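Local atomic coordinates of Maltose/maltodextrin transport permease homologue (Bdellovibrio bacteriovorus HD100, PDB entry 6FFL), a protein that binds maltodextrins such as maltotriose through its periplasmic-type solute-binding domain, the part crystallised here, and probably passes them to the transmembrane permease portion of the same polypeptide. Residues T162-F165 / F166-P169; I356-Q359 / K360-A363. All coordinates share one frame; numbering follows the deposited sequence.

Contact 1 (T162-F165 / F166-P169). With GLC (alpha-D-glucopyranose), chain B; GLC (alpha-D-glucopyranose), chain C.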
ATOM      1  N   THR A 162      10.010   0.413  -9.767  1.00 20.42           N
ATOM      2  CA  THR A 162      11.223   0.594  -8.973  1.00 20.08           C
ATOM      3  C   THR A 162      10.973   0.428  -7.478  1.00 27.93           C
ATOM      4  O   THR A 162      11.919   0.159  -6.720  1.00 25.54           O
ATOM      5  CB  THR A 162      11.834   1.983  -9.194  1.00 28.28           C
ATOM      6  OG1 THR A 162      10.893   2.990  -8.799  1.00 37.67           O
ATOM      7  CG2 THR A 162      12.225   2.201 -10.651  1.00 36.21           C
ATOM      8  N   GLU A 163       9.746   0.627  -7.050  1.00 22.67           N
ATOM      9  CA  GLU A 163       9.377   0.641  -5.638  1.00 24.37           C
ATOM     10  C   GLU A 163       9.182  -0.788  -5.150  1.00 16.51           C
ATOM     11  O   GLU A 163       8.419  -1.530  -5.753  1.00 15.27           O
ATOM     12  CB  GLU A 163       8.092   1.449  -5.461  1.00 24.97           C
ATOM     13  CG  GLU A 163       7.657   1.675  -4.023  1.00 22.39           C
ATOM     14  CD  GLU A 163       8.623   2.521  -3.227  1.00 29.80           C
ATOM     15  OE1 GLU A 163       9.264   3.414  -3.820  1.00 38.83           O
ATOM     16  OE2 GLU A 163       8.759   2.297  -1.997  1.00 24.25           O
ATOM     17  N   PRO A 164       9.844  -1.204  -4.060  1.00 11.89           N
ATOM     18  CA  PRO A 164       9.807  -2.628  -3.692  1.00 12.38           C
ATOM     19  C   PRO A 164       8.410  -3.185  -3.467  1.00 13.41           C
ATOM     20  O   PRO A 164       8.159  -4.354  -3.780  1.00 12.72           O
ATOM     21  CB  PRO A 164      10.645  -2.674  -2.404  1.00 15.52           C
ATOM     22  CG  PRO A 164      11.560  -1.528  -2.515  1.00 19.20           C
ATOM     23  CD  PRO A 164      10.818  -0.443  -3.260  1.00 13.57           C
ATOM     24  N   PHE A 165       7.493  -2.392  -2.905  1.00 12.86           N
ATOM     25  CA  PHE A 165       6.127  -2.880  -2.721  1.00 13.40           C
ATOM     26  C   PHE A 165       5.555  -3.416  -4.026  1.00 12.33           C
ATOM     27  O   PHE A 165       4.800  -4.396  -4.023  1.00 11.70           O
ATOM     28  CB  PHE A 165       5.250  -1.750  -2.182  1.00 10.91           C
ATOM     29  CG  PHE A 165       3.942  -2.211  -1.585  1.00 11.15           C
ATOM     30  CD1 PHE A 165       3.919  -2.969  -0.418  1.00 12.03           C
ATOM     31  CD2 PHE A 165       2.740  -1.858  -2.181  1.00 13.24           C
ATOM     32  CE1 PHE A 165       2.710  -3.368   0.164  1.00 12.02           C
ATOM     33  CE2 PHE A 165       1.524  -2.252  -1.623  1.00 13.74           C
ATOM     34  CZ  PHE A 165       1.513  -3.019  -0.445  1.00 14.68           C
ATOM     35  N   PHE A 166       5.930  -2.804  -5.148  1.00 12.93           N
ATOM     36  CA  PHE A 166       5.320  -3.147  -6.426  1.00 10.24           C
ATOM     37  C   PHE A 166       5.964  -4.360  -7.090  1.00 16.12           C
ATOM     38  O   PHE A 166       5.325  -4.980  -7.950  1.00 15.55           O
ATOM     39  CB  PHE A 166       5.361  -1.930  -7.346  1.00 11.28           C
ATOM     40  CG  PHE A 166       4.420  -0.825  -6.923  1.00 13.72           C
ATOM     41  CD1 PHE A 166       4.743   0.025  -5.869  1.00 15.81           C
ATOM     42  CD2 PHE A 166       3.205  -0.650  -7.573  1.00 13.51           C
ATOM     43  CE1 PHE A 166       3.867   1.038  -5.472  1.00 21.68           C
ATOM     44  CE2 PHE A 166       2.326   0.365  -7.180  1.00 12.46           C
ATOM     45  CZ  PHE A 166       2.661   1.202  -6.134  1.00 12.54           C
ATOM     46  N   PHE A 167       7.191  -4.747  -6.716  1.00 14.82           N
ATOM     47  CA  PHE A 167       7.671  -6.035  -7.217  1.00 12.97           C
ATOM     48  C   PHE A 167       7.612  -7.147  -6.178  1.00 13.09           C
ATOM     49  O   PHE A 167       7.778  -8.318  -6.538  1.00 11.85           O
ATOM     50  CB  PHE A 167       9.089  -5.912  -7.839  1.00 14.84           C
ATOM     51  CG  PHE A 167      10.199  -5.527  -6.890  1.00 13.22           C
ATOM     52  CD1 PHE A 167      10.724  -6.446  -5.977  1.00 12.17           C
ATOM     53  CD2 PHE A 167      10.781  -4.270  -6.977  1.00 15.50           C
ATOM     54  CE1 PHE A 167      11.786  -6.091  -5.142  1.00 17.26           C
ATOM     55  CE2 PHE A 167      11.837  -3.903  -6.144  1.00 17.91           C
ATOM     56  CZ  PHE A 167      12.333  -4.824  -5.214  1.00 17.03           C
ATOM     57  N   ALA A 168       7.321  -6.821  -4.917  1.00 12.62           N
ATOM     58  CA  ALA A 168       7.142  -7.841  -3.885  1.00 10.76           C
ATOM     59  C   ALA A 168       6.168  -8.964  -4.236  1.00 14.40           C
ATOM     60  O   ALA A 168       6.452 -10.117  -3.870  1.00 12.87           O
ATOM     61  CB  ALA A 168       6.693  -7.160  -2.584  1.00 13.05           C
ATOM     62  N   PRO A 169       5.029  -8.729  -4.902  1.00 12.81           N
ATOM     63  CA  PRO A 169       4.121  -9.854  -5.162  1.00 17.80           C
ATOM     64  C   PRO A 169       4.753 -10.942  -6.007  1.00 10.97           C
ATOM     65  O   PRO A 169       4.367 -12.112  -5.880  1.00 14.02           O
ATOM     66  CB  PRO A 169       2.936  -9.195  -5.885  1.00 12.01           C
ATOM     67  CG  PRO A 169       2.991  -7.750  -5.479  1.00 12.74           C
ATOM     68  CD  PRO A 169       4.463  -7.455  -5.392  1.00 13.86           C
TER
HETATM   69  C1  GLC B   3       4.865  -0.108   1.454  1.00 10.47           C
HETATM   70  C2  GLC B   3       5.198  -0.087   2.947  1.00 10.75           C
HETATM   71  C3  GLC B   3       6.355   0.887   3.198  1.00 10.70           C
HETATM   72  C4  GLC B   3       7.554   0.498   2.350  1.00 10.69           C
HETATM   73  C5  GLC B   3       7.154   0.438   0.868  1.00  9.40           C
HETATM   74  C6  GLC B   3       8.290  -0.154   0.041  1.00 11.77           C
HETATM   75  O2  GLC B   3       4.042   0.277   3.729  1.00 13.05           O
HETATM   76  O3  GLC B   3       6.737   0.852   4.590  1.00 11.62           O
HETATM   77  O4  GLC B   3       8.592   1.473   2.535  1.00 12.36           O
HETATM   78  O5  GLC B   3       6.043  -0.453   0.721  1.00 12.56           O
HETATM   79  O6  GLC B   3       8.067   0.014  -1.376  1.00 12.72           O
HETATM   80  C1  GLC C   2       1.046   2.485  -1.012  1.00 10.30           C
HETATM   81  C2  GLC C   2       0.829   1.557   0.176  1.00  8.49           C
HETATM   82  C3  GLC C   2       2.037   1.487   1.097  1.00  9.27           C
HETATM   83  C4  GLC C   2       3.260   1.156   0.248  1.00 10.87           C
HETATM   84  C5  GLC C   2       3.412   2.207  -0.848  1.00 13.95           C
HETATM   85  C6  GLC C   2       4.635   1.918  -1.726  1.00 13.54           C
HETATM   86  O2  GLC C   2      -0.330   2.024   0.893  1.00 13.85           O
HETATM   87  O3  GLC C   2       1.816   0.450   2.068  1.00 13.75           O
HETATM   88  O4  GLC C   2       4.423   1.183   1.060  1.00 13.25           O
HETATM   89  O5  GLC C   2       2.257   2.152  -1.678  1.00 12.81           O
HETATM   90  O6  GLC C   2       4.969   3.087  -2.507  1.00 13.42           O

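Contact 2 (I356-Q359 / K360-A363)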
ATOM      1  N   ILE A 356      17.428   0.004  -2.471  1.00 15.28           N
ATOM      2  CA  ILE A 356      18.784   0.378  -2.853  1.00 17.02           C
ATOM      3  C   ILE A 356      19.306  -0.548  -3.945  1.00 18.64           C
ATOM      4  O   ILE A 356      19.821  -0.092  -4.974  1.00 20.94           O
ATOM      5  CB  ILE A 356      19.700   0.360  -1.617  1.00 17.67           C
ATOM      6  CG1 ILE A 356      19.354   1.514  -0.680  1.00 25.02           C
ATOM      7  CG2 ILE A 356      21.189   0.404  -2.027  1.00 22.62           C
ATOM      8  CD1 ILE A 356      19.866   1.296   0.734  1.00 30.38           C
ATOM      9  N   GLN A 357      19.154  -1.862  -3.750  1.00 16.78           N
ATOM     10  CA  GLN A 357      19.759  -2.802  -4.689  1.00 18.85           C
ATOM     11  C   GLN A 357      19.052  -2.782  -6.039  1.00 20.28           C
ATOM     12  O   GLN A 357      19.717  -2.803  -7.084  1.00 18.90           O
ATOM     13  CB  GLN A 357      19.771  -4.217  -4.103  1.00 20.64           C
ATOM     14  CG  GLN A 357      20.568  -4.354  -2.815  1.00 21.94           C
ATOM     15  CD  GLN A 357      21.904  -3.630  -2.848  1.00 25.62           C
ATOM     16  OE1 GLN A 357      22.658  -3.709  -3.821  1.00 24.74           O
ATOM     17  NE2 GLN A 357      22.209  -2.924  -1.770  1.00 41.52           N
ATOM     18  N   TYR A 358      17.709  -2.735  -6.058  1.00 15.34           N
ATOM     19  CA  TYR A 358      17.048  -2.772  -7.363  1.00 20.03           C
ATOM     20  C   TYR A 358      17.239  -1.468  -8.123  1.00 16.00           C
ATOM     21  O   TYR A 358      17.249  -1.472  -9.358  1.00 16.28           O
ATOM     22  CB  TYR A 358      15.549  -3.100  -7.260  1.00 18.69           C
ATOM     23  CG  TYR A 358      15.015  -3.698  -8.577  1.00 18.18           C
ATOM     24  CD1 TYR A 358      15.803  -4.577  -9.325  1.00 20.83           C
ATOM     25  CD2 TYR A 358      13.773  -3.347  -9.087  1.00 18.80           C
ATOM     26  CE1 TYR A 358      15.348  -5.135 -10.524  1.00 19.00           C
ATOM     27  CE2 TYR A 358      13.307  -3.891 -10.280  1.00 22.33           C
ATOM     28  CZ  TYR A 358      14.100  -4.785 -10.996  1.00 24.74           C
ATOM     29  OH  TYR A 358      13.662  -5.339 -12.190  1.00 24.62           O
ATOM     30  N   GLN A 359      17.415  -0.351  -7.420  1.00 16.01           N
ATOM     31  CA  GLN A 359      17.744   0.884  -8.125  1.00 17.67           C
ATOM     32  C   GLN A 359      19.038   0.723  -8.905  1.00 18.80           C
ATOM     33  O   GLN A 359      19.152   1.197 -10.041  1.00 17.55           O
ATOM     34  CB  GLN A 359      17.849   2.055  -7.141  1.00 26.69           C
ATOM     35  CG  GLN A 359      17.889   3.433  -7.800  1.00 35.53           C
ATOM     36  CD  GLN A 359      19.281   3.833  -8.278  1.00 49.71           C
ATOM     37  OE1 GLN A 359      20.291   3.329  -7.785  1.00 60.04           O
ATOM     38  NE2 GLN A 359      19.336   4.739  -9.251  1.00 49.89           N
ATOM     39  N   LYS A 360      20.015   0.030  -8.318  1.00 14.21           N
ATOM     40  CA  LYS A 360      21.288  -0.170  -9.000  1.00 14.70           C
ATOM     41  C   LYS A 360      21.143  -1.123 -10.174  1.00 14.65           C
ATOM     42  O   LYS A 360      21.816  -0.960 -11.197  1.00 17.89           O
ATOM     43  CB  LYS A 360      22.325  -0.704  -8.016  1.00 18.16           C
ATOM     44  CG  LYS A 360      22.712   0.269  -6.919  1.00 24.98           C
ATOM     45  CD  LYS A 360      23.629  -0.437  -5.921  1.00 30.13           C
ATOM     46  CE  LYS A 360      24.136   0.500  -4.843  1.00 46.59           C
ATOM     47  NZ  LYS A 360      25.042  -0.214  -3.901  1.00 51.56           N
ATOM     48  N   VAL A 361      20.299  -2.149 -10.031  1.00 15.13           N
ATOM     49  CA  VAL A 361      20.021  -3.045 -11.149  1.00 14.17           C
ATOM     50  C   VAL A 361      19.385  -2.274 -12.297  1.00 13.40           C
ATOM     51  O   VAL A 361      19.822  -2.361 -13.453  1.00 16.87           O
ATOM     52  CB  VAL A 361      19.103  -4.193 -10.702  1.00 16.12           C
ATOM     53  CG1 VAL A 361      18.750  -5.072 -11.904  1.00 18.00           C
ATOM     54  CG2 VAL A 361      19.752  -5.000  -9.619  1.00 19.32           C
ATOM     55  N   LEU A 362      18.311  -1.541 -11.997  1.00 16.06           N
ATOM     56  CA  LEU A 362      17.614  -0.810 -13.051  1.00 19.82           C
ATOM     57  C   LEU A 362      18.492   0.266 -13.668  1.00 17.61           C
ATOM     58  O   LEU A 362      18.337   0.583 -14.852  1.00 19.47           O
ATOM     59  CB  LEU A 362      16.329  -0.198 -12.502  1.00 17.35           C
ATOM     60  CG  LEU A 362      15.289  -1.241 -12.092  1.00 24.78           C
ATOM     61  CD1 LEU A 362      14.072  -0.565 -11.514  1.00 30.63           C
ATOM     62  CD2 LEU A 362      14.888  -2.130 -13.266  1.00 29.95           C
ATOM     63  N   ALA A 363      19.419   0.838 -12.895  1.00 16.39           N
ATOM     64  CA  ALA A 363      20.359   1.800 -13.450  1.00 19.54           C
ATOM     65  C   ALA A 363      21.481   1.140 -14.242  1.00 24.30           C
ATOM     66  O   ALA A 363      22.262   1.847 -14.890  1.00 27.06           O
ATOM     67  CB  ALA A 363      20.962   2.662 -12.332  1.00 22.35           C
TER

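Contact 1 (T162-F165 / F166-P169)
Phe166 turns its amide back to Glu163, N to O 2.9 Å, with the nitrogen lying above the carbonyl plane, and this bond opens a short helical turn beside the bound sugar. The Phe166 ring brings CD1 to 3.7 Å from CB of Glu163 and meets O6 of the chain C glucose with its edge. Glu163 extends with CG anti to the backbone N (chi1 -174°) and then bends, which carries OE2 to O6 of the chain B glucose in a very short hydrogen bond of 2.5 Å; the same sugar oxygen accepts a hydrogen bond from N of Phe165 at 2.9 Å. Phe165 itself presents one ring face to C4 of the chain C glucose. Phe167 folds back over Pro164 in a CH-pi contact, CA of the proline lying 3.8 Å from the ring centroid. Ala168 then closes the turn, its N reaching O of Pro164 at 2.8 Å, while CD of Pro169 rests on O of Phe165, 3.4 Å away. Helix 346-362 covers the Pro164 side, and its Arg355 forms a salt bridge with Glu163; Phe167 packs on helix 191-205, and Phe165, Phe166 and Pro169 touch Leu116 of strand 116-121.

Contact 2 (I356-Q359 / K360-A363)
Tyr358 and Leu362 are joined by the straightest of the i to i+4 backbone bonds in this helical run, N of Leu362 to O of Tyr358 at 2.8 Å with an N-H...O angle of 175°; more bent bonds of the same kind link Val361 to Gln357 and Ala363 to Gln359, whereas the amide of Lys360 is held weakly by the carbonyls of Ile356 and Gln357. The same one-turn spacing brings an aliphatic side chain over an aromatic ring. With CG of Tyr358 anti to its own amide nitrogen (chi1 -156°), the ring leans forward along the helix, and CG of Leu362 settles over one face, 3.8 Å from the centroid and 14° off the normal. The leucine methyls spread across that face, CD1 of Leu362 lying 3.6 Å from CE2 of Tyr358 and CD2 of Leu362 equally close to CZ. Val361 comes in obliquely at the CD1/CE1 rim, its CB 3.6 Å from CD1 of Tyr358. Lys360 runs extended back beside the exposed Ile356 and the buried Gln357, its CE 4.1 Å from CG2 of Ile356. The tyrosine hydroxyl is hydrogen-bonded to the backbone O of Phe197, whose ring stacks on that of Tyr358. Thus the last turns of helix 346-362 lie between helix 191-205, which receives Tyr358, Val361 and Leu362, and helix 368-384, against which Gln357 and Val361 pack.

Overall arrangement
A short helical turn and the end of a longer helix, distant in sequence, meet here beside the sugar pocket. The centres of contacts 1 and 2 lie 12 Å apart, and they touch directly: the rings of Phe167 and Tyr358 pack edge-to-face, with CE2 of Phe167 3.6 Å from CD2 of Tyr358, and CG2 of Thr162 stands 3.4 Å from CD1 of Leu362. Contact 1 supplies Glu163, Pro164, Phe165 and Phe166 to the glycan pocket, whereas contact 2 stands behind contact 1, the Tyr358 side chain being about 10 Å from the sugar. Ile200 of helix 191-205 touches both Phe167 and Tyr358, so a shared apolar layer joins the ligand-binding turn to helix 346-362.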